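Local coordinates for COPII coat assembly protein SEC16 (Saccharomyces cerevisiae, PDB 3MZK) that helps to initiate assembly of the COPII coat, which forms transport vesicles at the endoplasmic reticulum and selects their cargo, and also takes part in autophagy, at residues 61-66 with 332-337; 79-84 with 108-113; 86-91 with 98-103. One frame throughout, in Å; residues are numbered along the deposited sequence.

Contact 1: 61-66 with 332-337; sequences DMLKSF and SILWDE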
ATOM      1  N   ASP B  61       0.912  40.681 -30.881  1.00111.79           N
ATOM      2  CA  ASP B  61       1.986  41.040 -29.966  1.00122.62           C
ATOM      3  C   ASP B  61       2.317  39.824 -29.105  1.00121.15           C
ATOM      4  O   ASP B  61       3.407  39.724 -28.540  1.00125.88           O
ATOM      5  CB  ASP B  61       1.590  42.238 -29.097  1.00123.85           C
ATOM      6  N   MET B  62       1.371  38.891 -29.031  1.00113.12           N
ATOM      7  CA  MET B  62       1.523  37.679 -28.230  1.00 96.92           C
ATOM      8  C   MET B  62       2.772  36.892 -28.615  1.00 84.92           C
ATOM      9  O   MET B  62       3.694  36.752 -27.816  1.00 90.98           O
ATOM     10  CB  MET B  62       0.280  36.794 -28.363  1.00 93.43           C
ATOM     11  CG  MET B  62       0.103  35.786 -27.230  1.00 87.08           C
ATOM     12  SD  MET B  62      -1.214  34.587 -27.534  1.00 89.52           S
ATOM     13  CE  MET B  62      -2.592  35.677 -27.878  1.00170.43           C
ATOM     14  N   LEU B  63       2.799  36.379 -29.840  1.00 73.09           N
ATOM     15  CA  LEU B  63       3.955  35.631 -30.329  1.00 73.63           C
ATOM     16  C   LEU B  63       5.250  36.439 -30.309  1.00 72.71           C
ATOM     17  O   LEU B  63       6.329  35.877 -30.129  1.00 74.91           O
ATOM     18  CB  LEU B  63       3.710  35.115 -31.747  1.00 67.74           C
ATOM     19  CG  LEU B  63       2.640  34.040 -31.915  1.00 78.06           C
ATOM     20  CD1 LEU B  63       2.387  33.781 -33.386  1.00 79.88           C
ATOM     21  CD2 LEU B  63       3.043  32.758 -31.201  1.00 79.26           C
ATOM     22  N   LYS B  64       5.143  37.751 -30.504  1.00 68.38           N
ATOM     23  CA  LYS B  64       6.321  38.616 -30.581  1.00 63.98           C
ATOM     24  C   LYS B  64       6.968  38.845 -29.222  1.00 71.69           C
ATOM     25  O   LYS B  64       8.186  38.976 -29.120  1.00 83.23           O
ATOM     26  CB  LYS B  64       5.973  39.965 -31.221  1.00 51.72           C
ATOM     27  N   SER B  65       6.149  38.886 -28.178  1.00 71.56           N
ATOM     28  CA  SER B  65       6.630  39.222 -26.842  1.00 78.10           C
ATOM     29  C   SER B  65       7.084  37.997 -26.047  1.00 95.48           C
ATOM     30  O   SER B  65       7.889  38.115 -25.123  1.00107.00           O
ATOM     31  CB  SER B  65       5.547  39.976 -26.067  1.00 78.71           C
ATOM     32  OG  SER B  65       4.356  39.211 -25.975  1.00 73.24           O
ATOM     33  N   PHE B  66       6.560  36.828 -26.407  1.00 87.68           N
ATOM     34  CA  PHE B  66       6.891  35.579 -25.722  1.00 77.86           C
ATOM     35  C   PHE B  66       8.401  35.413 -25.597  1.00 76.71           C
ATOM     36  O   PHE B  66       9.128  35.549 -26.583  1.00 82.13           O
ATOM     37  CB  PHE B  66       6.279  34.392 -26.473  1.00 77.59           C
ATOM     38  CG  PHE B  66       6.373  33.085 -25.736  1.00 70.25           C
ATOM     39  CD1 PHE B  66       5.706  32.900 -24.538  1.00 72.04           C
ATOM     40  CD2 PHE B  66       7.107  32.030 -26.256  1.00 67.74           C
ATOM     41  CE1 PHE B  66       5.782  31.689 -23.859  1.00 60.36           C
ATOM     42  CE2 PHE B  66       7.184  30.820 -25.584  1.00 66.61           C
ATOM     43  CZ  PHE B  66       6.522  30.652 -24.383  1.00 53.23           C
ATOM     44  N   SER B 332      -2.497  27.540 -28.131  1.00 34.17           N
ATOM     45  CA  SER B 332      -2.015  26.164 -28.046  1.00 41.69           C
ATOM     46  C   SER B 332      -0.495  26.078 -28.135  1.00 47.75           C
ATOM     47  O   SER B 332       0.134  25.336 -27.386  1.00 51.10           O
ATOM     48  CB  SER B 332      -2.647  25.302 -29.138  1.00 47.42           C
ATOM     49  OG  SER B 332      -2.195  23.963 -29.049  1.00 55.28           O
ATOM     50  N   ILE B 333       0.096  26.832 -29.056  1.00 39.02           N
ATOM     51  CA  ILE B 333       1.546  26.825 -29.195  1.00 45.94           C
ATOM     52  C   ILE B 333       2.211  27.208 -27.882  1.00 50.19           C
ATOM     53  O   ILE B 333       3.109  26.517 -27.403  1.00 49.33           O
ATOM     54  CB  ILE B 333       2.015  27.803 -30.281  1.00 46.24           C
ATOM     55  CG1 ILE B 333       1.465  27.389 -31.641  1.00 49.94           C
ATOM     56  CG2 ILE B 333       3.537  27.869 -30.325  1.00 34.54           C
ATOM     57  CD1 ILE B 333       1.840  28.349 -32.748  1.00 58.95           C
ATOM     58  N   LEU B 334       1.758  28.317 -27.308  1.00 49.48           N
ATOM     59  CA  LEU B 334       2.348  28.858 -26.093  1.00 47.98           C
ATOM     60  C   LEU B 334       1.996  28.015 -24.866  1.00 54.25           C
ATOM     61  O   LEU B 334       2.875  27.641 -24.086  1.00 62.23           O
ATOM     62  CB  LEU B 334       1.914  30.315 -25.899  1.00 44.54           C
ATOM     63  CG  LEU B 334       2.244  31.259 -27.060  1.00 45.88           C
ATOM     64  CD1 LEU B 334       1.684  32.644 -26.818  1.00 46.15           C
ATOM     65  CD2 LEU B 334       3.743  31.335 -27.301  1.00 48.74           C
ATOM     66  N   TRP B 335       0.714  27.716 -24.695  1.00 38.37           N
ATOM     67  CA  TRP B 335       0.292  26.854 -23.601  1.00 42.94           C
ATOM     68  C   TRP B 335       1.097  25.562 -23.599  1.00 52.85           C
ATOM     69  O   TRP B 335       1.661  25.181 -22.573  1.00 56.67           O
ATOM     70  CB  TRP B 335      -1.194  26.534 -23.697  1.00 36.34           C
ATOM     71  CG  TRP B 335      -2.060  27.696 -23.385  1.00 43.77           C
ATOM     72  CD1 TRP B 335      -1.704  28.821 -22.703  1.00 41.24           C
ATOM     73  CD2 TRP B 335      -3.433  27.863 -23.750  1.00 51.26           C
ATOM     74  NE1 TRP B 335      -2.775  29.677 -22.612  1.00 43.45           N
ATOM     75  CE2 TRP B 335      -3.849  29.112 -23.249  1.00 46.11           C
ATOM     76  CE3 TRP B 335      -4.353  27.075 -24.453  1.00 49.56           C
ATOM     77  CZ2 TRP B 335      -5.145  29.593 -23.424  1.00 44.61           C
ATOM     78  CZ3 TRP B 335      -5.640  27.553 -24.625  1.00 42.09           C
ATOM     79  CH2 TRP B 335      -6.024  28.799 -24.113  1.00 47.89           C
ATOM     80  N   ASP B 336       1.162  24.895 -24.747  1.00 40.15           N
ATOM     81  CA  ASP B 336       1.891  23.639 -24.838  1.00 42.01           C
ATOM     82  C   ASP B 336       3.346  23.770 -24.406  1.00 57.14           C
ATOM     83  O   ASP B 336       3.862  22.908 -23.694  1.00 65.99           O
ATOM     84  CB  ASP B 336       1.795  23.041 -26.238  1.00 45.03           C
ATOM     85  CG  ASP B 336       0.454  22.387 -26.495  1.00 59.36           C
ATOM     86  OD1 ASP B 336      -0.242  22.076 -25.506  1.00 48.50           O
ATOM     87  OD2 ASP B 336       0.097  22.180 -27.677  1.00 57.50           O
ATOM     88  N   GLU B 337       4.009  24.845 -24.815  1.00 51.86           N
ATOM     89  CA  GLU B 337       5.412  25.020 -24.440  1.00 58.43           C
ATOM     90  C   GLU B 337       5.580  25.364 -22.961  1.00 52.11           C
ATOM     91  O   GLU B 337       6.522  24.909 -22.312  1.00 53.26           O
ATOM     92  CB  GLU B 337       6.109  26.060 -25.315  1.00 54.10           C
ATOM     93  CG  GLU B 337       7.586  26.189 -24.994  1.00 63.98           C
ATOM     94  CD  GLU B 337       8.358  26.932 -26.058  1.00 70.25           C
ATOM     95  OE1 GLU B 337       7.769  27.255 -27.111  1.00 61.93           O
ATOM     96  OE2 GLU B 337       9.562  27.188 -25.838  1.00 73.82           O
TER
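Leu334 reaches out from helix 330-344 and spreads its two methyl branches among three side chains of segment 61-66. The fork sends CD1 to one partner and CD2 to the other two. CD2 sits over the centre of the Phe66 ring, 3.5 Å from the centroid and only 13° off the ring normal, a CH-pi contact made squarely on the face. Phe66 CG stands anti to the backbone N (chi1 -171°), and the two side chains slide past each other in opposite directions. CD1 belongs to Met62: it approaches CG at 3.5 Å and SD at 3.6 Å, where the thioether chain runs extended through chi2 before bending at chi3. Leu63 adds a looser touch from its CD2, 4.2 Å from Leu334 CD2.

In the alpha-helical ACE1-like architecture of Sec16, this is packing between distant parts of the chain: the short helix 61-65, which follows the three-stranded sheet, lies against a helix some 270 residues later. Phe66 is the first residue to leave that short helix, and its ring lies against Leu334. An alanine in place of Phe66 would probably open a gap beside Leu334 CD2 and leave the indole of Trp83 without its edge-to-face partner.

A polar group borders the same ring. Glu337 OE1 lies 3.9 Å from Phe66 CE2, with the carboxylate plane turned 74° from the ring plane. The carboxylate is itself held through both oxygens, OE2 hydrogen-bonding to the backbone N of Leu70 and OE1 to the hydroxyl of Tyr378.

Contact 2: 79-84 with 108-113; sequences DLTKWM and MKLNDK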
ATOM      1  N   ASP B  79      11.383  36.613 -16.832  1.00121.28           N
ATOM      2  CA  ASP B  79      10.728  37.106 -18.029  1.00115.31           C
ATOM      3  C   ASP B  79       9.398  36.403 -18.252  1.00 93.05           C
ATOM      4  O   ASP B  79       8.408  37.033 -18.623  1.00 91.36           O
ATOM      5  CB  ASP B  79      11.646  36.901 -19.234  1.00123.98           C
ATOM      6  CG  ASP B  79      13.108  37.136 -18.896  1.00133.80           C
ATOM      7  OD1 ASP B  79      13.401  38.077 -18.128  1.00137.35           O
ATOM      8  OD2 ASP B  79      13.965  36.370 -19.388  1.00137.33           O
ATOM      9  N   LEU B  80       9.373  35.097 -18.011  1.00 76.53           N
ATOM     10  CA  LEU B  80       8.180  34.310 -18.288  1.00 78.68           C
ATOM     11  C   LEU B  80       7.035  34.637 -17.335  1.00 78.81           C
ATOM     12  O   LEU B  80       5.924  34.930 -17.775  1.00 82.52           O
ATOM     13  CB  LEU B  80       8.495  32.815 -18.257  1.00 75.71           C
ATOM     14  CG  LEU B  80       7.301  31.903 -18.535  1.00 65.39           C
ATOM     15  CD1 LEU B  80       6.597  32.319 -19.809  1.00 59.10           C
ATOM     16  CD2 LEU B  80       7.740  30.457 -18.614  1.00 74.64           C
ATOM     17  N   THR B  81       7.305  34.586 -16.035  1.00 73.28           N
ATOM     18  CA  THR B  81       6.275  34.869 -15.041  1.00 76.39           C
ATOM     19  C   THR B  81       5.671  36.254 -15.246  1.00 79.38           C
ATOM     20  O   THR B  81       4.462  36.438 -15.108  1.00 82.37           O
ATOM     21  CB  THR B  81       6.803  34.762 -13.594  1.00 84.79           C
ATOM     22  OG1 THR B  81       7.705  33.654 -13.481  1.00 95.67           O
ATOM     23  CG2 THR B  81       5.642  34.562 -12.627  1.00 68.73           C
ATOM     24  N   LYS B  82       6.518  37.224 -15.575  1.00 85.46           N
ATOM     25  CA  LYS B  82       6.056  38.581 -15.837  1.00 92.89           C
ATOM     26  C   LYS B  82       5.268  38.641 -17.145  1.00 90.26           C
ATOM     27  O   LYS B  82       4.236  39.309 -17.229  1.00 93.56           O
ATOM     28  CB  LYS B  82       7.238  39.553 -15.884  1.00 96.86           C
ATOM     29  CG  LYS B  82       6.831  41.018 -15.918  1.00111.56           C
ATOM     30  CD  LYS B  82       7.993  41.913 -16.329  1.00131.53           C
ATOM     31  CE  LYS B  82       9.164  41.801 -15.363  1.00142.86           C
ATOM     32  NZ  LYS B  82      10.331  42.620 -15.803  1.00147.07           N
ATOM     33  N   TRP B  83       5.758  37.937 -18.161  1.00 75.21           N
ATOM     34  CA  TRP B  83       5.097  37.915 -19.460  1.00 77.54           C
ATOM     35  C   TRP B  83       3.677  37.367 -19.365  1.00 67.62           C
ATOM     36  O   TRP B  83       2.770  37.857 -20.035  1.00 68.71           O
ATOM     37  CB  TRP B  83       5.912  37.102 -20.467  1.00 85.44           C
ATOM     38  CG  TRP B  83       5.264  37.001 -21.815  1.00 76.69           C
ATOM     39  CD1 TRP B  83       5.447  37.836 -22.877  1.00 74.50           C
ATOM     40  CD2 TRP B  83       4.325  36.009 -22.240  1.00 71.52           C
ATOM     41  NE1 TRP B  83       4.682  37.424 -23.939  1.00 74.31           N
ATOM     42  CE2 TRP B  83       3.984  36.305 -23.574  1.00 66.47           C
ATOM     43  CE3 TRP B  83       3.743  34.898 -21.624  1.00 65.57           C
ATOM     44  CZ2 TRP B  83       3.085  35.529 -24.302  1.00 55.27           C
ATOM     45  CZ3 TRP B  83       2.852  34.130 -22.348  1.00 63.92           C
ATOM     46  CH2 TRP B  83       2.530  34.449 -23.674  1.00 54.69           C
ATOM     47  N   MET B  84       3.487  36.350 -18.531  1.00 65.91           N
ATOM     48  CA  MET B  84       2.155  35.791 -18.311  1.00 72.37           C
ATOM     49  C   MET B  84       1.225  36.798 -17.644  1.00 74.00           C
ATOM     50  O   MET B  84       0.076  36.953 -18.053  1.00 78.56           O
ATOM     51  CB  MET B  84       2.223  34.501 -17.488  1.00 56.69           C
ATOM     52  CG  MET B  84       3.033  33.399 -18.142  1.00 64.97           C
ATOM     53  SD  MET B  84       2.453  31.743 -17.729  1.00 84.33           S
ATOM     54  CE  MET B  84       0.804  31.770 -18.424  1.00 50.08           C
ATOM     55  N   MET B 108      -0.396  29.536 -12.261  1.00 62.93           N
ATOM     56  CA  MET B 108      -0.239  28.965 -10.924  1.00 70.08           C
ATOM     57  C   MET B 108       0.842  27.896 -10.897  1.00 77.42           C
ATOM     58  O   MET B 108       1.784  27.971 -10.107  1.00 84.21           O
ATOM     59  CB  MET B 108      -1.546  28.338 -10.436  1.00 66.10           C
ATOM     60  CG  MET B 108      -2.656  29.310 -10.125  1.00 66.82           C
ATOM     61  SD  MET B 108      -4.062  28.432  -9.426  1.00 71.73           S
ATOM     62  CE  MET B 108      -3.257  27.552  -8.095  1.00117.61           C
ATOM     63  N   LYS B 109       0.691  26.893 -11.756  1.00 68.64           N
ATOM     64  CA  LYS B 109       1.594  25.754 -11.760  1.00 71.26           C
ATOM     65  C   LYS B 109       3.014  26.206 -12.062  1.00 71.46           C
ATOM     66  O   LYS B 109       3.985  25.552 -11.687  1.00 72.70           O
ATOM     67  CB  LYS B 109       1.124  24.712 -12.773  1.00 70.13           C
ATOM     68  CG  LYS B 109      -0.285  24.200 -12.507  1.00 57.25           C
ATOM     69  CD  LYS B 109      -0.732  23.202 -13.569  1.00 58.51           C
ATOM     70  CE  LYS B 109      -0.455  21.765 -13.161  1.00 64.28           C
ATOM     71  NZ  LYS B 109       0.995  21.464 -13.035  1.00 74.00           N
ATOM     72  N   LEU B 110       3.128  27.341 -12.732  1.00 75.25           N
ATOM     73  CA  LEU B 110       4.433  27.891 -13.056  1.00 84.88           C
ATOM     74  C   LEU B 110       5.088  28.498 -11.816  1.00 83.40           C
ATOM     75  O   LEU B 110       6.306  28.629 -11.752  1.00 95.40           O
ATOM     76  CB  LEU B 110       4.299  28.941 -14.162  1.00 70.06           C
ATOM     77  CG  LEU B 110       5.574  29.676 -14.565  1.00 73.28           C
ATOM     78  CD1 LEU B 110       6.594  28.703 -15.123  1.00 76.21           C
ATOM     79  CD2 LEU B 110       5.258  30.761 -15.573  1.00 80.66           C
ATOM     80  N   ASN B 111       4.270  28.847 -10.829  1.00 89.90           N
ATOM     81  CA  ASN B 111       4.736  29.607  -9.671  1.00110.03           C
ATOM     82  C   ASN B 111       5.064  28.770  -8.442  1.00116.12           C
ATOM     83  O   ASN B 111       5.786  29.220  -7.552  1.00113.28           O
ATOM     84  CB  ASN B 111       3.684  30.644  -9.266  1.00116.72           C
ATOM     85  CG  ASN B 111       3.424  31.674 -10.347  1.00119.18           C
ATOM     86  OD1 ASN B 111       4.280  31.936 -11.191  1.00120.00           O
ATOM     87  ND2 ASN B 111       2.235  32.271 -10.320  1.00112.29           N
ATOM     88  N   ASP B 112       4.501  27.566  -8.395  1.00124.06           N
ATOM     89  CA  ASP B 112       4.438  26.787  -7.165  1.00130.22           C
ATOM     90  C   ASP B 112       3.591  27.529  -6.133  1.00124.23           C
ATOM     91  O   ASP B 112       3.591  27.189  -4.949  1.00131.24           O
ATOM     92  CB  ASP B 112       5.831  26.470  -6.618  1.00143.62           C
ATOM     93  CG  ASP B 112       6.591  25.494  -7.494  1.00146.73           C
ATOM     94  OD1 ASP B 112       6.781  25.794  -8.693  1.00143.86           O
ATOM     95  OD2 ASP B 112       6.985  24.422  -6.989  1.00147.95           O
ATOM     96  N   LYS B 113       2.879  28.551  -6.601  1.00108.61           N
ATOM     97  CA  LYS B 113       1.868  29.237  -5.806  1.00112.04           C
ATOM     98  C   LYS B 113       0.535  28.530  -6.003  1.00115.09           C
ATOM     99  O   LYS B 113      -0.512  29.167  -6.131  1.00107.32           O
ATOM    100  CB  LYS B 113       1.745  30.699  -6.232  1.00121.59           C
ATOM    101  CG  LYS B 113       2.900  31.581  -5.785  1.00132.25           C
ATOM    102  CD  LYS B 113       2.778  32.986  -6.359  1.00131.08           C
ATOM    103  CE  LYS B 113       1.475  33.653  -5.945  1.00121.74           C
ATOM    104  NZ  LYS B 113       1.325  34.995  -6.572  1.00110.59           N
TER
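Leu110, near the end of helix 101-111, points its isobutyl group at helix 77-94 and meets Leu80 and Met84 there. The two helices run antiparallel and are joined by a short connection, making an alpha-alpha hairpin; this contact lies toward its open end, away from that connection. Leu110 carries CG anti to the backbone N (chi1 177°), and CD2 is the branch that touches both partners, which lie one helical turn apart. Leu80 comes at it obliquely: its CG is 3.8 Å from Leu110 CD2, and its CD2 methyl is 3.9 Å from the same atom. CD1 of Leu110 is more distant, 4.1 Å from Leu80 CD2.

Met84, its chain bent at chi2 and chi3, also crosses Leu110 at a slant, bringing its sulfur rather than its terminal methyl to the leucine, with SD 3.7 Å from Leu110 CD2. Tyr341 and Ile338 of helix 330-344 continue the packing around Leu110 and Met84 respectively.

Beside this apolar group the contact turns polar in composition without forming a hydrogen bond between the two segments. The two branches of Thr81 have separate tasks: OG1 hydrogen-bonds back to the carbonyl oxygen of Lys77 in its own helix, whereas CG2, anti to the backbone N, faces the side-chain amide of Asn111, with OD1 3.3 Å from that methyl.

Contact 3: 86-91 with 98-103; sequences TTIKSI and TDMTIW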
ATOM      1  N   THR B  86       1.440  40.121 -17.744  1.00 71.30           N
ATOM      2  CA  THR B  86       1.152  41.117 -18.765  1.00 72.89           C
ATOM      3  C   THR B  86       0.110  40.630 -19.753  1.00 74.17           C
ATOM      4  O   THR B  86      -0.930  41.262 -19.936  1.00 80.14           O
ATOM      5  CB  THR B  86       2.416  41.476 -19.551  1.00 77.85           C
ATOM      6  OG1 THR B  86       3.449  41.874 -18.641  1.00 81.05           O
ATOM      7  CG2 THR B  86       2.129  42.607 -20.521  1.00 73.86           C
ATOM      8  N   THR B  87       0.402  39.500 -20.387  1.00 74.40           N
ATOM      9  CA  THR B  87      -0.467  38.939 -21.412  1.00 67.03           C
ATOM     10  C   THR B  87      -1.880  38.717 -20.890  1.00 74.99           C
ATOM     11  O   THR B  87      -2.854  39.139 -21.517  1.00 81.39           O
ATOM     12  CB  THR B  87       0.083  37.606 -21.944  1.00 61.89           C
ATOM     13  OG1 THR B  87       1.415  37.797 -22.438  1.00 67.47           O
ATOM     14  CG2 THR B  87      -0.799  37.083 -23.061  1.00 48.66           C
ATOM     15  N   ILE B  88      -1.981  38.055 -19.741  1.00 63.12           N
ATOM     16  CA  ILE B  88      -3.268  37.763 -19.122  1.00 68.91           C
ATOM     17  C   ILE B  88      -4.061  39.034 -18.831  1.00 78.35           C
ATOM     18  O   ILE B  88      -5.275  39.077 -19.030  1.00 86.44           O
ATOM     19  CB  ILE B  88      -3.089  36.961 -17.819  1.00 77.93           C
ATOM     20  CG1 ILE B  88      -2.488  35.587 -18.123  1.00 78.47           C
ATOM     21  CG2 ILE B  88      -4.418  36.806 -17.100  1.00 75.70           C
ATOM     22  CD1 ILE B  88      -2.062  34.823 -16.895  1.00 71.11           C
ATOM     23  N   LYS B  89      -3.371  40.068 -18.361  1.00 75.11           N
ATOM     24  CA  LYS B  89      -4.014  41.349 -18.106  1.00 87.70           C
ATOM     25  C   LYS B  89      -4.582  41.921 -19.400  1.00 93.65           C
ATOM     26  O   LYS B  89      -5.791  42.123 -19.525  1.00 94.59           O
ATOM     27  CB  LYS B  89      -3.026  42.337 -17.481  1.00 77.64           C
ATOM     28  N   SER B  90      -3.703  42.171 -20.364  1.00 87.91           N
ATOM     29  CA  SER B  90      -4.103  42.750 -21.641  1.00 86.50           C
ATOM     30  C   SER B  90      -5.230  41.967 -22.305  1.00 91.35           C
ATOM     31  O   SER B  90      -6.176  42.553 -22.823  1.00 97.51           O
ATOM     32  CB  SER B  90      -2.901  42.851 -22.582  1.00 81.90           C
ATOM     33  OG  SER B  90      -2.171  41.640 -22.607  1.00 99.63           O
ATOM     34  N   ILE B  91      -5.129  40.641 -22.280  1.00 85.48           N
ATOM     35  CA  ILE B  91      -6.112  39.788 -22.940  1.00 81.73           C
ATOM     36  C   ILE B  91      -7.507  39.936 -22.353  1.00 84.87           C
ATOM     37  O   ILE B  91      -8.467  40.218 -23.069  1.00 93.19           O
ATOM     38  CB  ILE B  91      -5.706  38.306 -22.884  1.00 71.86           C
ATOM     39  CG1 ILE B  91      -4.570  38.036 -23.873  1.00 69.98           C
ATOM     40  CG2 ILE B  91      -6.909  37.414 -23.171  1.00 50.70           C
ATOM     41  CD1 ILE B  91      -4.164  36.589 -23.953  1.00 72.15           C
ATOM     42  N   THR B  98     -13.321  36.384 -22.900  1.00 95.11           N
ATOM     43  CA  THR B  98     -12.368  35.283 -23.016  1.00 85.24           C
ATOM     44  C   THR B  98     -12.192  34.495 -21.713  1.00 84.05           C
ATOM     45  O   THR B  98     -11.849  35.059 -20.670  1.00 84.63           O
ATOM     46  CB  THR B  98     -10.985  35.779 -23.492  1.00 83.61           C
ATOM     47  OG1 THR B  98     -11.072  36.217 -24.855  1.00 92.11           O
ATOM     48  CG2 THR B  98      -9.957  34.663 -23.387  1.00 64.10           C
ATOM     49  N   ASP B  99     -12.426  33.185 -21.790  1.00 74.58           N
ATOM     50  CA  ASP B  99     -12.256  32.292 -20.647  1.00 60.25           C
ATOM     51  C   ASP B  99     -10.775  32.136 -20.309  1.00 58.08           C
ATOM     52  O   ASP B  99      -9.996  31.633 -21.115  1.00 56.36           O
ATOM     53  CB  ASP B  99     -12.885  30.929 -20.940  1.00 36.76           C
ATOM     54  CG  ASP B  99     -12.932  30.027 -19.714  1.00 71.55           C
ATOM     55  OD1 ASP B  99     -12.006  30.096 -18.875  1.00 70.79           O
ATOM     56  OD2 ASP B  99     -13.898  29.242 -19.590  1.00 83.01           O
ATOM     57  N   MET B 100     -10.393  32.564 -19.109  1.00 59.22           N
ATOM     58  CA  MET B 100      -8.984  32.635 -18.742  1.00 49.88           C
ATOM     59  C   MET B 100      -8.542  31.505 -17.817  1.00 50.13           C
ATOM     60  O   MET B 100      -7.430  31.530 -17.297  1.00 54.58           O
ATOM     61  CB  MET B 100      -8.692  33.982 -18.087  1.00 62.32           C
ATOM     62  CG  MET B 100      -9.202  35.177 -18.880  1.00 69.12           C
ATOM     63  SD  MET B 100      -8.280  35.449 -20.399  1.00 83.57           S
ATOM     64  CE  MET B 100      -6.630  35.701 -19.751  1.00 84.87           C
ATOM     65  N   THR B 101      -9.411  30.517 -17.618  1.00 36.73           N
ATOM     66  CA  THR B 101      -9.102  29.379 -16.763  1.00 45.97           C
ATOM     67  C   THR B 101      -7.724  28.775 -17.055  1.00 55.06           C
ATOM     68  O   THR B 101      -6.864  28.721 -16.173  1.00 61.16           O
ATOM     69  CB  THR B 101     -10.170  28.273 -16.886  1.00 61.35           C
ATOM     70  OG1 THR B 101     -11.448  28.783 -16.481  1.00 63.53           O
ATOM     71  CG2 THR B 101      -9.805  27.070 -16.015  1.00 55.13           C
ATOM     72  N   ILE B 102      -7.525  28.317 -18.289  1.00 50.84           N
ATOM     73  CA  ILE B 102      -6.273  27.674 -18.685  1.00 52.08           C
ATOM     74  C   ILE B 102      -5.068  28.597 -18.528  1.00 52.86           C
ATOM     75  O   ILE B 102      -4.013  28.185 -18.043  1.00 52.66           O
ATOM     76  CB  ILE B 102      -6.337  27.172 -20.140  1.00 53.19           C
ATOM     77  CG1 ILE B 102      -7.340  26.026 -20.260  1.00 48.69           C
ATOM     78  CG2 ILE B 102      -4.964  26.728 -20.621  1.00 42.69           C
ATOM     79  CD1 ILE B 102      -7.671  25.669 -21.684  1.00 48.67           C
ATOM     80  N   TRP B 103      -5.226  29.845 -18.954  1.00 56.67           N
ATOM     81  CA  TRP B 103      -4.190  30.847 -18.757  1.00 63.26           C
ATOM     82  C   TRP B 103      -3.744  30.863 -17.297  1.00 66.92           C
ATOM     83  O   TRP B 103      -2.568  30.673 -16.985  1.00 64.87           O
ATOM     84  CB  TRP B 103      -4.713  32.233 -19.140  1.00 70.09           C
ATOM     85  CG  TRP B 103      -4.629  32.546 -20.600  1.00 78.69           C
ATOM     86  CD1 TRP B 103      -5.669  32.784 -21.451  1.00 75.24           C
ATOM     87  CD2 TRP B 103      -3.435  32.666 -21.381  1.00 77.26           C
ATOM     88  NE1 TRP B 103      -5.196  33.046 -22.715  1.00 68.86           N
ATOM     89  CE2 TRP B 103      -3.828  32.977 -22.698  1.00 63.85           C
ATOM     90  CE3 TRP B 103      -2.074  32.539 -21.094  1.00 78.21           C
ATOM     91  CZ2 TRP B 103      -2.908  33.162 -23.725  1.00 55.01           C
ATOM     92  CZ3 TRP B 103      -1.162  32.724 -22.117  1.00 79.46           C
ATOM     93  CH2 TRP B 103      -1.583  33.034 -23.415  1.00 69.27           C
TER
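Ile88 and Trp103 bring their CA atoms to 7.0 Å, and Ile91 and Thr98 theirs to 7.7 Å, so that the chain entering helix 101-111 runs back alongside helix 77-94 in the opposite direction. Segment 86-91 is helical throughout, whereas Thr98 and Asp99 are extended and Met100 occupies the N-cap position. An Asx turn shapes this entry: Asp99 OD1 accepts the backbone N of Thr101 at 2.9 Å, nearly straight at 164°, and on its syn lone pair takes the Thr101 hydroxyl as well. The other oxygen, OD2, forms a salt bridge with Lys253, so both oxygens of the carboxylate have partners, OD1 two of them.

These segments flank the bend of an alpha-alpha hairpin in the alpha-helical Sec16 domain, and the side chains between them are largely apolar. Met100, bent at chi2 and chi3, lays its thioether against both isoleucines: CE is 3.6 Å from Ile88 CG2, while SD is 3.7 Å from Ile91 CG2. That same Ile91 methyl meets Thr98 CG2 at 4.1 Å. The other arm of Ile91 works separately, crossing Trp103 at about a right angle and setting CD1 3.7 Å from CZ2 of the indole. Thr87 also crosses the indole at roughly a right angle, its CG2 methyl 4.1 Å from Trp103 CH2; its hydroxyl turns back to bond the carbonyl oxygen of Trp83.

How the contacts relate
Contacts 2 and 3 are two levels of one helical hairpin, 77-94 with 101-111, their centres about 13 Å apart; contact 3 lies by the turn and contact 2 nearer the open end, with Met84 CE 3.8 Å from Trp103 O between them. Contact 1 sits about 14 Å from contact 2 and about 12 Å from contact 3, centre to centre. Trp83 joins it to the hairpin: its NE1 probably hydrogen-bonds Ser65 OG at 2.7 Å, and its CH2 packs on Leu334 CD1. From the next residue of helix 330-344, Trp335 meets Trp103 edge-to-face. Trp83 and Trp335 thus link contact 1 to the hairpin that holds contacts 2 and 3.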